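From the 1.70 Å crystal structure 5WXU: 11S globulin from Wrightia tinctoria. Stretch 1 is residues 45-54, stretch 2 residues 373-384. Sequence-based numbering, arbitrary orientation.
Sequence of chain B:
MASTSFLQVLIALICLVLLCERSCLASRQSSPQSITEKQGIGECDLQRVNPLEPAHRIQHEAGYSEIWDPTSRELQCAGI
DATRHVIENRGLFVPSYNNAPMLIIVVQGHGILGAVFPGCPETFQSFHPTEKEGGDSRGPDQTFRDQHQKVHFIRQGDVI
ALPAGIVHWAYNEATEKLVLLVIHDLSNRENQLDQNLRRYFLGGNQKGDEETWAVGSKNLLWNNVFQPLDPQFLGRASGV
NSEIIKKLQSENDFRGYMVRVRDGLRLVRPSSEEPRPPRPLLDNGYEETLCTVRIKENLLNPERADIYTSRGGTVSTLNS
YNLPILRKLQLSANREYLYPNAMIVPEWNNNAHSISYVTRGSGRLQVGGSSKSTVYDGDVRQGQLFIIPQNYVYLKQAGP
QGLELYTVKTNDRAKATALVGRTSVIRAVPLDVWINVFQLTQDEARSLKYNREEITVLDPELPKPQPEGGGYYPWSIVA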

ATOM      1  N   ASP B  45       3.208  23.652 -24.534  1.00 20.94           N
ATOM      2  CA  ASP B  45       4.198  24.739 -24.708  1.00 23.24           C
ATOM      3  C   ASP B  45       3.375  25.921 -25.189  1.00 27.40           C
ATOM      4  O   ASP B  45       3.239  26.163 -26.387  1.00 27.20           O
ATOM      5  CB  ASP B  45       5.225  24.326 -25.708  1.00 23.36           C
ATOM      6  CG  ASP B  45       6.273  25.417 -25.942  1.00 27.39           C
ATOM      7  OD1 ASP B  45       6.342  26.362 -25.141  1.00 28.93           O
ATOM      8  OD2 ASP B  45       7.002  25.318 -26.922  1.00 25.08           O
ATOM      9  N   LEU B  46       2.775  26.605 -24.237  1.00 23.82           N
ATOM     10  CA  LEU B  46       1.879  27.690 -24.539  1.00 26.25           C
ATOM     11  C   LEU B  46       2.597  29.035 -24.341  1.00 30.20           C
ATOM     12  O   LEU B  46       3.240  29.331 -23.273  1.00 27.49           O
ATOM     13  CB  LEU B  46       0.637  27.660 -23.627  1.00 25.25           C
ATOM     14  CG  LEU B  46      -0.032  26.278 -23.440  1.00 27.02           C
ATOM     15  CD1 LEU B  46      -1.201  26.386 -22.456  1.00 25.70           C
ATOM     16  CD2 LEU B  46      -0.465  25.762 -24.783  1.00 28.45           C
ATOM     17  N   GLN B  47       2.442  29.870 -25.351  1.00 33.05           N
ATOM     18  CA  GLN B  47       3.066  31.203 -25.360  1.00 37.04           C
ATOM     19  C   GLN B  47       2.118  32.196 -24.719  1.00 33.05           C
ATOM     20  O   GLN B  47       2.558  33.186 -24.157  1.00 34.08           O
ATOM     21  CB  GLN B  47       3.410  31.620 -26.804  1.00 44.57           C
ATOM     22  CG  GLN B  47       4.411  30.685 -27.496  1.00 51.70           C
ATOM     23  CD  GLN B  47       3.833  29.301 -27.899  1.00 57.44           C
ATOM     24  OE1 GLN B  47       2.628  29.143 -28.196  1.00 60.76           O
ATOM     25  NE2 GLN B  47       4.701  28.294 -27.899  1.00 59.56           N
ATOM     26  N   ARG B  48       0.814  31.915 -24.778  1.00 31.27           N
ATOM     27  CA  ARG B  48      -0.187  32.712 -24.129  1.00 34.53           C
ATOM     28  C   ARG B  48      -1.270  31.829 -23.498  1.00 28.72           C
ATOM     29  O   ARG B  48      -1.547  30.746 -23.994  1.00 30.82           O
ATOM     30  CB  ARG B  48      -0.801  33.725 -25.122  1.00 42.63           C
ATOM     31  CG  ARG B  48      -2.075  33.320 -25.871  1.00 54.51           C
ATOM     32  CD  ARG B  48      -2.550  34.437 -26.826  1.00 62.96           C
ATOM     33  NE  ARG B  48      -2.715  35.724 -26.139  1.00 67.75           N
ATOM     34  CZ  ARG B  48      -3.148  36.850 -26.709  1.00 78.91           C
ATOM     35  NH1 ARG B  48      -3.502  36.881 -27.992  1.00 81.58           N
ATOM     36  NH2 ARG B  48      -3.252  37.963 -25.978  1.00 83.45           N
ATOM     37  N   VAL B  49      -1.839  32.297 -22.393  1.00 26.25           N
ATOM     38  CA  VAL B  49      -3.041  31.750 -21.816  1.00 28.78           C
ATOM     39  C   VAL B  49      -3.981  32.947 -21.600  1.00 32.09           C
ATOM     40  O   VAL B  49      -3.541  34.094 -21.632  1.00 30.37           O
ATOM     41  CB  VAL B  49      -2.734  30.889 -20.562  1.00 33.84           C
ATOM     42  CG1 VAL B  49      -1.599  29.912 -20.866  1.00 37.89           C
ATOM     43  CG2 VAL B  49      -2.404  31.730 -19.368  1.00 33.03           C
ATOM     44  N   ASN B  50      -5.268  32.708 -21.562  1.00 27.53           N
ATOM     45  CA  ASN B  50      -6.237  33.785 -21.413  1.00 32.56           C
ATOM     46  C   ASN B  50      -7.312  33.213 -20.550  1.00 26.36           C
ATOM     47  O   ASN B  50      -7.580  32.038 -20.647  1.00 26.06           O
ATOM     48  CB  ASN B  50      -6.873  34.213 -22.770  1.00 36.04           C
ATOM     49  CG  ASN B  50      -5.847  34.710 -23.768  1.00 45.12           C
ATOM     50  OD1 ASN B  50      -5.537  34.025 -24.747  1.00 56.95           O
ATOM     51  ND2 ASN B  50      -5.289  35.886 -23.517  1.00 45.67           N
ATOM     52  N   PRO B  51      -7.966  34.040 -19.754  1.00 29.33           N
ATOM     53  CA  PRO B  51      -9.243  33.651 -19.168  1.00 29.08           C
ATOM     54  C   PRO B  51     -10.205  33.371 -20.294  1.00 28.35           C
ATOM     55  O   PRO B  51     -10.111  33.993 -21.407  1.00 25.75           O
ATOM     56  CB  PRO B  51      -9.678  34.896 -18.360  1.00 27.34           C
ATOM     57  CG  PRO B  51      -8.495  35.779 -18.293  1.00 30.78           C
ATOM     58  CD  PRO B  51      -7.643  35.454 -19.453  1.00 30.76           C
ATOM     59  N   LEU B  52     -11.074  32.391 -20.066  1.00 23.50           N
ATOM     60  CA  LEU B  52     -11.909  31.845 -21.132  1.00 24.90           C
ATOM     61  C   LEU B  52     -13.329  31.896 -20.662  1.00 22.88           C
ATOM     62  O   LEU B  52     -13.602  31.691 -19.471  1.00 24.15           O
ATOM     63  CB  LEU B  52     -11.568  30.340 -21.411  1.00 25.32           C
ATOM     64  CG  LEU B  52     -10.138  30.029 -21.799  1.00 27.91           C
ATOM     65  CD1 LEU B  52      -9.942  28.548 -22.056  1.00 30.14           C
ATOM     66  CD2 LEU B  52      -9.850  30.844 -23.060  1.00 34.64           C
ATOM     67  N   GLU B  53     -14.264  32.086 -21.599  1.00 22.28           N
ATOM     68  CA  GLU B  53     -15.692  31.976 -21.330  1.00 26.54           C
ATOM     69  C   GLU B  53     -16.265  30.823 -22.136  1.00 21.90           C
ATOM     70  O   GLU B  53     -15.614  30.389 -23.071  1.00 23.93           O
ATOM     71  CB  GLU B  53     -16.352  33.342 -21.608  1.00 32.93           C
ATOM     72  CG  GLU B  53     -16.250  34.218 -20.374  1.00 36.56           C
ATOM     73  CD  GLU B  53     -16.798  35.585 -20.540  1.00 50.94           C
ATOM     74  OE1 GLU B  53     -16.921  36.041 -21.716  1.00 57.37           O
ATOM     75  OE2 GLU B  53     -17.114  36.190 -19.476  1.00 57.35           O
ATOM     76  N   PRO B  54     -17.455  30.316 -21.757  1.00 22.19           N
ATOM     77  CA  PRO B  54     -18.043  29.243 -22.495  1.00 23.28           C
ATOM     78  C   PRO B  54     -18.296  29.601 -23.968  1.00 26.26           C
ATOM     79  O   PRO B  54     -18.392  30.787 -24.310  1.00 25.44           O
ATOM     80  CB  PRO B  54     -19.350  28.975 -21.789  1.00 25.79           C
ATOM     81  CG  PRO B  54     -19.273  29.630 -20.469  1.00 25.11           C
ATOM     82  CD  PRO B  54     -18.198  30.646 -20.529  1.00 23.20           C
ATOM     83  N   SER B 373       9.021  36.772 -22.492  1.00 32.56           N
ATOM     84  CA  SER B 373       7.756  37.524 -22.477  1.00 33.69           C
ATOM     85  C   SER B 373       6.664  36.795 -21.659  1.00 31.20           C
ATOM     86  O   SER B 373       6.518  35.564 -21.735  1.00 27.50           O
ATOM     87  CB  SER B 373       7.223  37.715 -23.915  1.00 40.57           C
ATOM     88  OG  SER B 373       8.276  37.975 -24.854  1.00 49.94           O
ATOM     89  N   THR B 374       5.855  37.594 -20.982  1.00 26.59           N
ATOM     90  CA  THR B 374       4.717  37.127 -20.224  1.00 27.83           C
ATOM     91  C   THR B 374       3.656  36.331 -21.020  1.00 28.29           C
ATOM     92  O   THR B 374       3.301  36.639 -22.174  1.00 23.26           O
ATOM     93  CB  THR B 374       4.047  38.271 -19.443  1.00 28.25           C
ATOM     94  OG1 THR B 374       3.149  37.728 -18.472  1.00 28.08           O
ATOM     95  CG2 THR B 374       3.272  39.184 -20.268  1.00 31.55           C
ATOM     96  N   VAL B 375       3.111  35.328 -20.351  1.00 24.35           N
ATOM     97  CA  VAL B 375       2.177  34.440 -20.944  1.00 24.81           C
ATOM     98  C   VAL B 375       0.763  35.017 -20.812  1.00 23.55           C
ATOM     99  O   VAL B 375      -0.088  34.796 -21.664  1.00 25.19           O
ATOM    100  CB  VAL B 375       2.365  33.053 -20.251  1.00 27.16           C
ATOM    101  CG1 VAL B 375       1.147  32.197 -20.376  1.00 27.62           C
ATOM    102  CG2 VAL B 375       3.588  32.392 -20.835  1.00 28.68           C
ATOM    103  N   TYR B 376       0.510  35.748 -19.729  1.00 22.92           N
ATOM    104  CA  TYR B 376      -0.739  36.497 -19.550  1.00 22.75           C
ATOM    105  C   TYR B 376      -0.462  37.562 -18.511  1.00 24.67           C
ATOM    106  O   TYR B 376       0.203  37.309 -17.488  1.00 22.18           O
ATOM    107  CB  TYR B 376      -1.936  35.631 -19.100  1.00 22.30           C
ATOM    108  CG  TYR B 376      -3.215  36.392 -18.950  1.00 22.77           C
ATOM    109  CD1 TYR B 376      -3.871  36.901 -20.079  1.00 25.64           C
ATOM    110  CD2 TYR B 376      -3.740  36.754 -17.703  1.00 23.71           C
ATOM    111  CE1 TYR B 376      -5.045  37.617 -19.974  1.00 25.69           C
ATOM    112  CE2 TYR B 376      -4.949  37.462 -17.596  1.00 23.06           C
ATOM    113  CZ  TYR B 376      -5.576  37.949 -18.746  1.00 24.61           C
ATOM    114  OH  TYR B 376      -6.774  38.685 -18.672  1.00 21.46           O
ATOM    115  N   ASP B 377      -0.986  38.763 -18.739  1.00 24.24           N
ATOM    116  CA  ASP B 377      -0.951  39.773 -17.670  1.00 24.98           C
ATOM    117  C   ASP B 377      -2.181  40.623 -17.873  1.00 25.90           C
ATOM    118  O   ASP B 377      -2.170  41.456 -18.791  1.00 28.60           O
ATOM    119  CB  ASP B 377       0.313  40.655 -17.703  1.00 23.11           C
ATOM    120  CG  ASP B 377       0.417  41.642 -16.473  1.00 24.57           C
ATOM    121  OD1 ASP B 377      -0.426  41.616 -15.549  1.00 22.92           O
ATOM    122  OD2 ASP B 377       1.424  42.379 -16.358  1.00 27.28           O
ATOM    123  N   GLY B 378      -3.215  40.390 -17.068  1.00 23.22           N
ATOM    124  CA  GLY B 378      -4.502  41.082 -17.198  1.00 25.97           C
ATOM    125  C   GLY B 378      -5.535  40.711 -16.170  1.00 25.90           C
ATOM    126  O   GLY B 378      -5.243  40.013 -15.189  1.00 24.71           O
ATOM    127  N   ASP B 379      -6.754  41.190 -16.375  1.00 24.47           N
ATOM    128  CA  ASP B 379      -7.845  40.942 -15.469  1.00 29.60           C
ATOM    129  C   ASP B 379      -8.367  39.531 -15.498  1.00 28.32           C
ATOM    130  O   ASP B 379      -8.248  38.833 -16.533  1.00 28.79           O
ATOM    131  CB  ASP B 379      -9.024  41.858 -15.786  1.00 31.59           C
ATOM    132  CG  ASP B 379      -8.670  43.346 -15.612  1.00 42.43           C
ATOM    133  OD1 ASP B 379      -7.828  43.682 -14.730  1.00 43.67           O
ATOM    134  OD2 ASP B 379      -9.282  44.162 -16.344  1.00 47.76           O
ATOM    135  N   VAL B 380      -8.918  39.107 -14.358  1.00 22.48           N
ATOM    136  CA  VAL B 380      -9.814  38.000 -14.316  1.00 24.08           C
ATOM    137  C   VAL B 380     -11.037  38.487 -13.650  1.00 22.91           C
ATOM    138  O   VAL B 380     -10.975  39.352 -12.754  1.00 25.12           O
ATOM    139  CB  VAL B 380      -9.241  36.724 -13.665  1.00 24.91           C
ATOM    140  CG1 VAL B 380      -8.013  36.286 -14.441  1.00 26.17           C
ATOM    141  CG2 VAL B 380      -8.897  36.945 -12.163  1.00 29.64           C
ATOM    142  N   ARG B 381     -12.163  37.944 -14.055  1.00 21.71           N
ATOM    143  CA  ARG B 381     -13.400  38.339 -13.432  1.00 24.59           C
ATOM    144  C   ARG B 381     -14.406  37.268 -13.376  1.00 22.31           C
ATOM    145  O   ARG B 381     -14.214  36.243 -14.015  1.00 21.91           O
ATOM    146  CB  ARG B 381     -13.927  39.602 -14.123  1.00 31.21           C
ATOM    147  CG  ARG B 381     -14.311  39.503 -15.578  1.00 39.02           C
ATOM    148  CD  ARG B 381     -14.315  40.942 -16.216  1.00 47.64           C
ATOM    149  NE  ARG B 381     -14.589  42.011 -15.214  1.00 57.11           N
ATOM    150  CZ  ARG B 381     -13.702  42.848 -14.619  1.00 62.30           C
ATOM    151  NH1 ARG B 381     -12.382  42.850 -14.911  1.00 59.87           N
ATOM    152  NH2 ARG B 381     -14.153  43.702 -13.693  1.00 55.72           N
ATOM    153  N   GLN B 382     -15.495  37.525 -12.639  1.00 22.98           N
ATOM    154  CA  GLN B 382     -16.548  36.550 -12.352  1.00 24.15           C
ATOM    155  C   GLN B 382     -17.047  35.890 -13.640  1.00 23.84           C
ATOM    156  O   GLN B 382     -17.267  36.512 -14.693  1.00 25.11           O
ATOM    157  CB  GLN B 382     -17.707  37.171 -11.595  1.00 28.22           C
ATOM    158  CG  GLN B 382     -18.816  36.202 -11.219  1.00 31.13           C
ATOM    159  CD  GLN B 382     -20.006  36.916 -10.625  1.00 38.66           C
ATOM    160  OE1 GLN B 382     -19.882  37.644  -9.647  1.00 43.50           O
ATOM    161  NE2 GLN B 382     -21.169  36.722 -11.232  1.00 46.48           N
ATOM    162  N   GLY B 383     -17.184  34.578 -13.545  1.00 21.20           N
ATOM    163  CA  GLY B 383     -17.631  33.749 -14.648  1.00 21.26           C
ATOM    164  C   GLY B 383     -16.561  33.253 -15.571  1.00 21.92           C
ATOM    165  O   GLY B 383     -16.858  32.445 -16.429  1.00 23.41           O
ATOM    166  N   GLN B 384     -15.316  33.686 -15.418  1.00 18.63           N
ATOM    167  CA  GLN B 384     -14.240  33.247 -16.225  1.00 20.49           C
ATOM    168  C   GLN B 384     -13.538  32.012 -15.601  1.00 21.09           C
ATOM    169  O   GLN B 384     -13.422  31.928 -14.384  1.00 18.29           O
ATOM    170  CB  GLN B 384     -13.217  34.341 -16.501  1.00 24.58           C
ATOM    171  CG  GLN B 384     -13.806  35.559 -17.256  1.00 24.20           C
ATOM    172  CD  GLN B 384     -12.767  36.629 -17.511  1.00 27.41           C
ATOM    173  OE1 GLN B 384     -11.971  36.909 -16.650  1.00 26.71           O
ATOM    174  NE2 GLN B 384     -12.708  37.151 -18.744  1.00 31.46           N
TER
HETATM  175  O   HOH W   1       4.727  34.363 -23.997  1.00 36.95           O
HETATM  176  O   HOH W   2      -1.618  36.847 -23.381  1.00 46.83           O

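The contact is mainly apolar packing of an extended, irregular segment against a strand-and-turn segment more than 300 residues away in sequence, tied by a single direct hydrogen bond and burying 542 Å² in total.

The backbones come closest at Arg 48 and Val 375, whose CA atoms lie 4.3 Å apart. Here Val 49 N donates to Val 375 O at 3.1 Å, with an N-H...O angle of 158°. Two CA-H...O contacts accompany it: Arg 48 CA approaches the same acceptor, Val 375 O, at 3.2 Å, and Val 375 CA lies 3.5 Å from Gln 47 O. Water 2 extends the link, accepting from Arg 48 NE (3.2 Å) and donating to Val 375 O (3.1 Å).

Side chains then take over. Val 49 CG1 meets Val 375 CG1 at 3.6 Å, while Val 49 CG2 lies 3.9 Å from Tyr 376 CB. Pro 51, whose CA-to-CB bond points toward stretch 2, sets its CD over one face of the Tyr 376 ring, 3.3 Å from CZ; its CG reaches Val 380 CG1 at 3.9 Å.

Internal bonds brace this surface. Tyr 376 OH donates to Asp 379 O at 2.6 Å, and Arg 381 N donates to Gln 384 OE1 at 2.8 Å, holding that oxygen 3.5 Å from Pro 51 CB.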